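Local coordinates for 2,5-dihydroxypyridine 5,6-dioxygenase (Pseudomonas putida KT2440, PDB 7CUP), which catalyses the iron-dependent, dioxygen-consuming ring cleavage of 2,5-dihydroxypyridine between carbons 5 and 6, giving N-formylmaleamate in aerobic nicotinate degradation, at residues Glu13-Leu18 and Arg131-Glu136; Arg118-Val123 and Asp188-Gly193. One frame throughout, in Å; residues are numbered along the deposited sequence.

Contact 1 (Glu13-Leu18 and Arg131-Glu136)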
ATOM      1  N   GLU A  13     -14.322  19.404   9.211  1.00 23.50           N
ATOM      2  CA  GLU A  13     -14.192  20.680   9.965  1.00 23.89           C
ATOM      3  C   GLU A  13     -15.590  21.235  10.260  1.00 24.24           C
ATOM      4  O   GLU A  13     -15.817  21.642  11.416  1.00 22.17           O
ATOM      5  CB  GLU A  13     -13.373  21.729   9.223  1.00 26.30           C
ATOM      6  CG  GLU A  13     -11.937  21.316   9.100  1.00 29.66           C
ATOM      7  CD  GLU A  13     -11.122  22.243   8.226  1.00 35.35           C
ATOM      8  OE1 GLU A  13     -10.965  23.413   8.640  1.00 34.13           O
ATOM      9  OE2 GLU A  13     -10.610  21.770   7.167  1.00 39.65           O
ATOM     10  N   HIS A  14     -16.478  21.281   9.265  1.00 22.47           N
ATOM     11  CA  HIS A  14     -17.863  21.804   9.425  1.00 23.74           C
ATOM     12  C   HIS A  14     -18.607  21.033  10.525  1.00 23.66           C
ATOM     13  O   HIS A  14     -19.116  21.667  11.486  1.00 26.49           O
ATOM     14  CB  HIS A  14     -18.608  21.787   8.087  1.00 25.83           C
ATOM     15  CG  HIS A  14     -20.071  22.047   8.231  1.00 29.42           C
ATOM     16  ND1 HIS A  14     -20.584  23.322   8.302  1.00 30.17           N
ATOM     17  CD2 HIS A  14     -21.128  21.212   8.273  1.00 33.39           C
ATOM     18  CE1 HIS A  14     -21.893  23.266   8.410  1.00 33.14           C
ATOM     19  NE2 HIS A  14     -22.257  21.978   8.391  1.00 33.16           N
ATOM     20  N   VAL A  15     -18.609  19.706  10.457  1.00 22.05           N
ATOM     21  CA  VAL A  15     -19.394  18.847  11.389  1.00 22.22           C
ATOM     22  C   VAL A  15     -18.738  18.870  12.781  1.00 21.69           C
ATOM     23  O   VAL A  15     -19.490  18.881  13.750  1.00 21.30           O
ATOM     24  CB  VAL A  15     -19.584  17.433  10.800  1.00 23.00           C
ATOM     25  CG1 VAL A  15     -20.331  16.516  11.764  1.00 21.31           C
ATOM     26  CG2 VAL A  15     -20.316  17.523   9.451  1.00 22.67           C
ATOM     27  N   LEU A  16     -17.407  18.881  12.896  1.00 21.40           N
ATOM     28  CA  LEU A  16     -16.728  18.972  14.221  1.00 22.73           C
ATOM     29  C   LEU A  16     -17.000  20.353  14.872  1.00 23.50           C
ATOM     30  O   LEU A  16     -17.263  20.385  16.058  1.00 21.72           O
ATOM     31  CB  LEU A  16     -15.236  18.726  14.039  1.00 21.60           C
ATOM     32  CG  LEU A  16     -14.828  17.297  13.663  1.00 21.67           C
ATOM     33  CD1 LEU A  16     -13.314  17.215  13.673  1.00 23.04           C
ATOM     34  CD2 LEU A  16     -15.413  16.255  14.577  1.00 21.63           C
ATOM     35  N   LYS A  17     -17.027  21.431  14.093  1.00 24.46           N
ATOM     36  CA  LYS A  17     -17.442  22.779  14.569  1.00 30.20           C
ATOM     37  C   LYS A  17     -18.883  22.730  15.107  1.00 28.01           C
ATOM     38  O   LYS A  17     -19.096  23.142  16.259  1.00 26.86           O
ATOM     39  CB  LYS A  17     -17.275  23.816  13.459  1.00 30.03           C
ATOM     40  CG  LYS A  17     -16.231  24.869  13.769  1.00 40.49           C
ATOM     41  CD  LYS A  17     -16.093  25.961  12.729  1.00 44.53           C
ATOM     42  CE  LYS A  17     -14.880  25.740  11.853  1.00 50.03           C
ATOM     43  NZ  LYS A  17     -14.906  26.592  10.645  1.00 57.15           N
ATOM     44  N   LEU A  18     -19.833  22.208  14.338  1.00 24.55           N
ATOM     45  CA  LEU A  18     -21.223  22.093  14.821  1.00 24.82           C
ATOM     46  C   LEU A  18     -21.227  21.241  16.089  1.00 22.70           C
ATOM     47  O   LEU A  18     -22.082  21.466  16.950  1.00 22.81           O
ATOM     48  CB  LEU A  18     -22.098  21.475  13.729  1.00 26.54           C
ATOM     49  CG  LEU A  18     -22.447  22.404  12.576  1.00 27.77           C
ATOM     50  CD1 LEU A  18     -23.229  21.657  11.498  1.00 29.22           C
ATOM     51  CD2 LEU A  18     -23.228  23.620  13.079  1.00 31.63           C
ATOM     52  N   ARG A 131     -23.917  14.685   0.672  1.00 21.97           N
ATOM     53  CA  ARG A 131     -25.313  14.929   0.234  1.00 22.99           C
ATOM     54  C   ARG A 131     -26.195  15.243   1.454  1.00 21.72           C
ATOM     55  O   ARG A 131     -27.131  16.002   1.279  1.00 19.93           O
ATOM     56  CB  ARG A 131     -25.843  13.721  -0.546  1.00 23.45           C
ATOM     57  CG  ARG A 131     -27.267  13.878  -1.066  1.00 24.02           C
ATOM     58  CD  ARG A 131     -27.622  12.841  -2.117  1.00 22.44           C
ATOM     59  NE  ARG A 131     -27.270  11.450  -1.800  1.00 20.52           N
ATOM     60  CZ  ARG A 131     -27.992  10.634  -1.052  1.00 21.26           C
ATOM     61  NH1 ARG A 131     -29.083  11.070  -0.440  1.00 22.03           N
ATOM     62  NH2 ARG A 131     -27.591   9.392  -0.872  1.00 20.90           N
ATOM     63  N   MET A 132     -25.949  14.627   2.625  1.00 20.72           N
ATOM     64  CA  MET A 132     -26.703  14.934   3.868  1.00 21.58           C
ATOM     65  C   MET A 132     -25.774  15.604   4.903  1.00 20.63           C
ATOM     66  O   MET A 132     -25.881  15.308   6.076  1.00 22.35           O
ATOM     67  CB  MET A 132     -27.376  13.670   4.410  1.00 22.40           C
ATOM     68  CG  MET A 132     -28.427  13.183   3.472  1.00 22.89           C
ATOM     69  SD  MET A 132     -29.159  11.636   3.924  1.00 25.43           S
ATOM     70  CE  MET A 132     -27.977  10.462   3.245  1.00 26.20           C
ATOM     71  N   LEU A 133     -24.903  16.499   4.466  1.00 20.49           N
ATOM     72  CA  LEU A 133     -24.032  17.292   5.379  1.00 23.69           C
ATOM     73  C   LEU A 133     -24.919  18.022   6.386  1.00 24.72           C
ATOM     74  O   LEU A 133     -25.862  18.715   5.998  1.00 22.29           O
ATOM     75  CB  LEU A 133     -23.240  18.297   4.553  1.00 22.80           C
ATOM     76  CG  LEU A 133     -22.189  19.071   5.334  1.00 24.79           C
ATOM     77  CD1 LEU A 133     -21.042  18.158   5.737  1.00 25.85           C
ATOM     78  CD2 LEU A 133     -21.703  20.244   4.504  1.00 27.23           C
ATOM     79  N   PRO A 134     -24.705  17.816   7.698  1.00 23.90           N
ATOM     80  CA  PRO A 134     -25.627  18.345   8.703  1.00 25.95           C
ATOM     81  C   PRO A 134     -25.714  19.887   8.764  1.00 25.30           C
ATOM     82  O   PRO A 134     -24.745  20.578   8.452  1.00 23.57           O
ATOM     83  CB  PRO A 134     -25.103  17.755  10.017  1.00 25.66           C
ATOM     84  CG  PRO A 134     -24.307  16.548   9.601  1.00 26.59           C
ATOM     85  CD  PRO A 134     -23.698  16.914   8.269  1.00 25.11           C
ATOM     86  N   THR A 135     -26.907  20.385   9.130  1.00 26.22           N
ATOM     87  CA  THR A 135     -27.265  21.828   9.272  1.00 25.55           C
ATOM     88  C   THR A 135     -27.895  22.071  10.649  1.00 25.58           C
ATOM     89  O   THR A 135     -28.557  21.171  11.176  1.00 22.90           O
ATOM     90  CB  THR A 135     -28.195  22.303   8.143  1.00 25.63           C
ATOM     91  OG1 THR A 135     -29.449  21.617   8.209  1.00 26.53           O
ATOM     92  CG2 THR A 135     -27.575  22.153   6.770  1.00 27.02           C
ATOM     93  N   GLU A 136     -27.649  23.244  11.225  1.00 28.29           N
ATOM     94  CA  GLU A 136     -28.382  23.767  12.413  1.00 30.74           C
ATOM     95  C   GLU A 136     -29.891  23.691  12.143  1.00 28.06           C
ATOM     96  O   GLU A 136     -30.632  23.349  13.047  1.00 32.51           O
ATOM     97  CB  GLU A 136     -27.909  25.190  12.708  1.00 32.60           C
ATOM     98  CG  GLU A 136     -26.395  25.272  12.871  1.00 38.66           C
ATOM     99  CD  GLU A 136     -25.811  26.421  13.686  1.00 41.76           C
ATOM    100  OE1 GLU A 136     -26.112  26.507  14.878  1.00 43.80           O
ATOM    101  OE2 GLU A 136     -24.999  27.177  13.135  1.00 44.03           O
TER
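His14 reaches from the last turns of helix 5-18 to the backbone of Pro134, joining that helix to the short linker between helices 126-131 and 136-151. NE2 of His14 donates to O of Pro134 over 2.9 Å; the carbonyl oxygen lies in the plane of the imidazole, and the N-H points almost straight at it (165°). Pro134 lies in the linker, where its carbonyl is not part of a helix. Histidine suits the place opposite because its ring brings a flat N-H donor to that carbonyl while its carbons pack on Leu133 and Leu18. CG of His14 stands anti to its backbone N (chi1 169°), which carries CG toward the linker; chi2 of 84° then sets the turn of the ring. One face of the imidazole is covered near its rim by CG of Leu18, and CD2 of His14 meets CG of Leu133 at 3.8 Å. An alanine in place of His14 would probably leave the carbonyl of Pro134 without this donor and open a gap beside the isobutyl group of Leu133.

Apolar packing flanks the bond. CG2 of Val15, on a short branched side chain, lies 3.6 Å from CD of Pro134 and also touches CD1 of Leu133. Trp190 also packs on Pro134, while the carbonyl of Leu133 accepts a hydrogen bond from Arg273. Thr135 sits at the N-cap of helix 136-151, its OG1 bonded to N of Asp138. Just beyond, the aliphatic part of Glu136 receives Leu18, whose CD2 comes within 3.6 Å of CG of Glu136.

Contact 2 (Arg118-Val123 and Asp188-Gly193)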
ATOM      1  N   ARG A 118     -19.006  12.905  24.169  1.00 21.98           N
ATOM      2  CA  ARG A 118     -19.935  12.925  23.007  1.00 23.48           C
ATOM      3  C   ARG A 118     -19.435  11.952  21.919  1.00 23.78           C
ATOM      4  O   ARG A 118     -18.220  11.782  21.760  1.00 22.41           O
ATOM      5  CB  ARG A 118     -20.029  14.317  22.381  1.00 23.11           C
ATOM      6  CG  ARG A 118     -19.914  15.448  23.378  1.00 25.29           C
ATOM      7  CD  ARG A 118     -20.267  16.796  22.821  1.00 23.91           C
ATOM      8  NE  ARG A 118     -19.282  17.488  21.988  1.00 22.72           N
ATOM      9  CZ  ARG A 118     -18.149  18.051  22.411  1.00 23.39           C
ATOM     10  NH1 ARG A 118     -17.734  17.900  23.664  1.00 21.96           N
ATOM     11  NH2 ARG A 118     -17.408  18.734  21.557  1.00 23.14           N
ATOM     12  N   ILE A 119     -20.348  11.346  21.163  1.00 22.26           N
ATOM     13  CA  ILE A 119     -19.956  10.353  20.124  1.00 22.17           C
ATOM     14  C   ILE A 119     -20.660  10.708  18.824  1.00 21.66           C
ATOM     15  O   ILE A 119     -21.926  10.750  18.823  1.00 19.37           O
ATOM     16  CB  ILE A 119     -20.259   8.914  20.548  1.00 21.80           C
ATOM     17  CG1 ILE A 119     -19.620   8.576  21.905  1.00 21.73           C
ATOM     18  CG2 ILE A 119     -19.834   7.982  19.417  1.00 22.82           C
ATOM     19  CD1 ILE A 119     -19.905   7.150  22.418  1.00 20.62           C
ATOM     20  N   LEU A 120     -19.867  10.926  17.766  1.00 19.24           N
ATOM     21  CA  LEU A 120     -20.377  11.112  16.381  1.00 19.80           C
ATOM     22  C   LEU A 120     -20.045   9.863  15.559  1.00 18.71           C
ATOM     23  O   LEU A 120     -18.880   9.576  15.379  1.00 16.26           O
ATOM     24  CB  LEU A 120     -19.740  12.351  15.755  1.00 21.19           C
ATOM     25  CG  LEU A 120     -20.242  12.669  14.347  1.00 24.00           C
ATOM     26  CD1 LEU A 120     -21.732  12.960  14.359  1.00 27.30           C
ATOM     27  CD2 LEU A 120     -19.478  13.827  13.760  1.00 26.56           C
ATOM     28  N   LEU A 121     -21.057   9.138  15.095  1.00 20.47           N
ATOM     29  CA  LEU A 121     -20.875   7.991  14.175  1.00 19.37           C
ATOM     30  C   LEU A 121     -20.738   8.552  12.756  1.00 19.83           C
ATOM     31  O   LEU A 121     -21.490   9.489  12.408  1.00 19.65           O
ATOM     32  CB  LEU A 121     -22.051   7.025  14.307  1.00 19.63           C
ATOM     33  CG  LEU A 121     -22.000   5.853  13.335  1.00 19.32           C
ATOM     34  CD1 LEU A 121     -20.827   4.940  13.632  1.00 19.23           C
ATOM     35  CD2 LEU A 121     -23.311   5.085  13.337  1.00 19.65           C
ATOM     36  N   ALA A 122     -19.752   8.064  11.988  1.00 19.21           N
ATOM     37  CA  ALA A 122     -19.458   8.533  10.609  1.00 20.65           C
ATOM     38  C   ALA A 122     -18.887   7.346   9.822  1.00 20.50           C
ATOM     39  O   ALA A 122     -17.673   7.135   9.906  1.00 18.74           O
ATOM     40  CB  ALA A 122     -18.493   9.711  10.610  1.00 20.14           C
ATOM     41  N   VAL A 123     -19.748   6.579   9.142  1.00 18.92           N
ATOM     42  CA  VAL A 123     -19.315   5.310   8.497  1.00 18.86           C
ATOM     43  C   VAL A 123     -19.814   5.260   7.051  1.00 19.96           C
ATOM     44  O   VAL A 123     -19.243   4.451   6.275  1.00 18.06           O
ATOM     45  CB  VAL A 123     -19.762   4.082   9.302  1.00 17.64           C
ATOM     46  CG1 VAL A 123     -18.915   3.928  10.545  1.00 17.79           C
ATOM     47  CG2 VAL A 123     -21.252   4.092   9.631  1.00 17.95           C
ATOM     48  N   ASP A 188     -24.854  10.896  18.202  1.00 21.30           N
ATOM     49  CA  ASP A 188     -25.570  11.186  16.933  1.00 22.84           C
ATOM     50  C   ASP A 188     -24.777  10.602  15.766  1.00 22.96           C
ATOM     51  O   ASP A 188     -23.680  10.045  15.992  1.00 21.49           O
ATOM     52  CB  ASP A 188     -25.860  12.677  16.787  1.00 23.82           C
ATOM     53  CG  ASP A 188     -27.137  13.004  16.022  1.00 26.38           C
ATOM     54  OD1 ASP A 188     -27.445  12.285  15.033  1.00 27.31           O
ATOM     55  OD2 ASP A 188     -27.810  14.022  16.394  1.00 26.23           O
ATOM     56  N   HIS A 189     -25.379  10.636  14.581  1.00 22.03           N
ATOM     57  CA  HIS A 189     -24.894   9.905  13.389  1.00 21.48           C
ATOM     58  C   HIS A 189     -24.917  10.877  12.231  1.00 21.75           C
ATOM     59  O   HIS A 189     -26.004  11.363  11.916  1.00 20.95           O
ATOM     60  CB  HIS A 189     -25.828   8.728  13.125  1.00 22.46           C
ATOM     61  CG  HIS A 189     -25.389   7.819  12.027  1.00 22.14           C
ATOM     62  ND1 HIS A 189     -26.166   6.752  11.624  1.00 19.70           N
ATOM     63  CD2 HIS A 189     -24.307   7.833  11.221  1.00 19.73           C
ATOM     64  CE1 HIS A 189     -25.535   6.119  10.653  1.00 19.55           C
ATOM     65  NE2 HIS A 189     -24.414   6.759  10.388  1.00 20.58           N
ATOM     66  N   TRP A 190     -23.755  11.209  11.688  1.00 18.86           N
ATOM     67  CA  TRP A 190     -23.675  11.890  10.389  1.00 17.72           C
ATOM     68  C   TRP A 190     -23.651  10.832   9.288  1.00 19.24           C
ATOM     69  O   TRP A 190     -22.673  10.086   9.228  1.00 19.04           O
ATOM     70  CB  TRP A 190     -22.428  12.745  10.411  1.00 17.61           C
ATOM     71  CG  TRP A 190     -22.091  13.348   9.090  1.00 17.60           C
ATOM     72  CD1 TRP A 190     -22.888  13.559   7.997  1.00 19.22           C
ATOM     73  CD2 TRP A 190     -20.799  13.817   8.752  1.00 17.47           C
ATOM     74  NE1 TRP A 190     -22.157  14.157   7.007  1.00 19.06           N
ATOM     75  CE2 TRP A 190     -20.875  14.317   7.442  1.00 17.21           C
ATOM     76  CE3 TRP A 190     -19.585  13.817   9.437  1.00 17.44           C
ATOM     77  CZ2 TRP A 190     -19.768  14.874   6.808  1.00 18.95           C
ATOM     78  CZ3 TRP A 190     -18.494  14.369   8.808  1.00 18.45           C
ATOM     79  CH2 TRP A 190     -18.596  14.903   7.525  1.00 19.09           C
ATOM     80  N   PRO A 191     -24.699  10.661   8.435  1.00 19.54           N
ATOM     81  CA  PRO A 191     -25.890  11.510   8.355  1.00 20.23           C
ATOM     82  C   PRO A 191     -27.165  10.945   8.998  1.00 21.54           C
ATOM     83  O   PRO A 191     -27.237   9.737   9.219  1.00 21.31           O
ATOM     84  CB  PRO A 191     -26.146  11.481   6.851  1.00 20.15           C
ATOM     85  CG  PRO A 191     -25.877  10.031   6.489  1.00 19.02           C
ATOM     86  CD  PRO A 191     -24.809   9.570   7.459  1.00 19.67           C
ATOM     87  N   SER A 192     -28.156  11.807   9.263  1.00 22.89           N
ATOM     88  CA  SER A 192     -29.461  11.404   9.843  1.00 22.74           C
ATOM     89  C   SER A 192     -30.472  12.536   9.632  1.00 24.23           C
ATOM     90  O   SER A 192     -30.495  13.099   8.521  1.00 20.68           O
ATOM     91  CB  SER A 192     -29.314  10.958  11.287  1.00 23.38           C
ATOM     92  OG  SER A 192     -28.766  11.979  12.124  1.00 22.13           O
ATOM     93  N   GLY A 193     -31.306  12.836  10.636  1.00 23.77           N
ATOM     94  CA  GLY A 193     -32.454  13.743  10.452  1.00 23.67           C
ATOM     95  C   GLY A 193     -33.775  13.030  10.676  1.00 23.77           C
ATOM     96  O   GLY A 193     -34.607  13.072   9.774  1.00 25.52           O
TER
HETATM   97  O   HOH W   1     -22.292   7.398   8.682  1.00 17.42           O
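Leu121 and His189 lie side by side and point the same way, from adjacent parallel strands, with CD2 of Leu121 over the centre of the imidazole. This is a CH-pi contact: the methyl is 3.5 Å from the ring centroid and only 4° off its normal. The opposite face of the ring is covered by O of Pro191. In each residue CG is anti to the backbone N (chi1 176° in Leu121), which sends both CG atoms the same way from their strands. Histidine suits this place by offering a flat face to the methyl and a polar edge to a water, which lies in the imidazole plane 2.8 Å from NE2 of His189. This water accepts from N of Val123 and donates to O of Trp190, bridging the segments just past the paired residues.

On the face that carries Leu120 and Asp188, CD1 of Leu120 meets CB of Trp190 at 4.0 Å. The indole, bonded through NE1 to O of Leu129, packs on Phe12 and Val15 of helix 5-18.

The backbones are joined by Asp188 N to Ile119 O, Leu121 N to Asp188 O (2.9 Å) and Trp190 N to Leu121 O. Asp188 also accepts from N of His189 through OD1, at 2.7 Å, while its OD2 forms a salt bridge with Arg186. A cis peptide before Pro191 follows the pairing. The arrangement is that of strand 187-189, outermost within the chain, added in parallel to strand 118-121 of a five-stranded, helix-flanked alpha/beta sheet.

Overall arrangement
From the N terminus the chain forms helix 5-18, then lays down strands of the parallel sheet before reaching strand 118-121, the first half of contact 2. Shortly afterwards the linker 131-136 returns to helix 5-18, so contact 1 closes a loop of 112 residues. The chain then passes through helix 136-151 and several further strands, and contact 2 closes a second loop of 64 residues at strand 187-189. The segments alternate, so the two loops cross. Their centres are about 10 Å apart and they touch directly: CG1 of Val15 meets CD2 of Leu120, and CB of Met132 meets CB of Pro191. Helix, linker and sheet edge thus share one core.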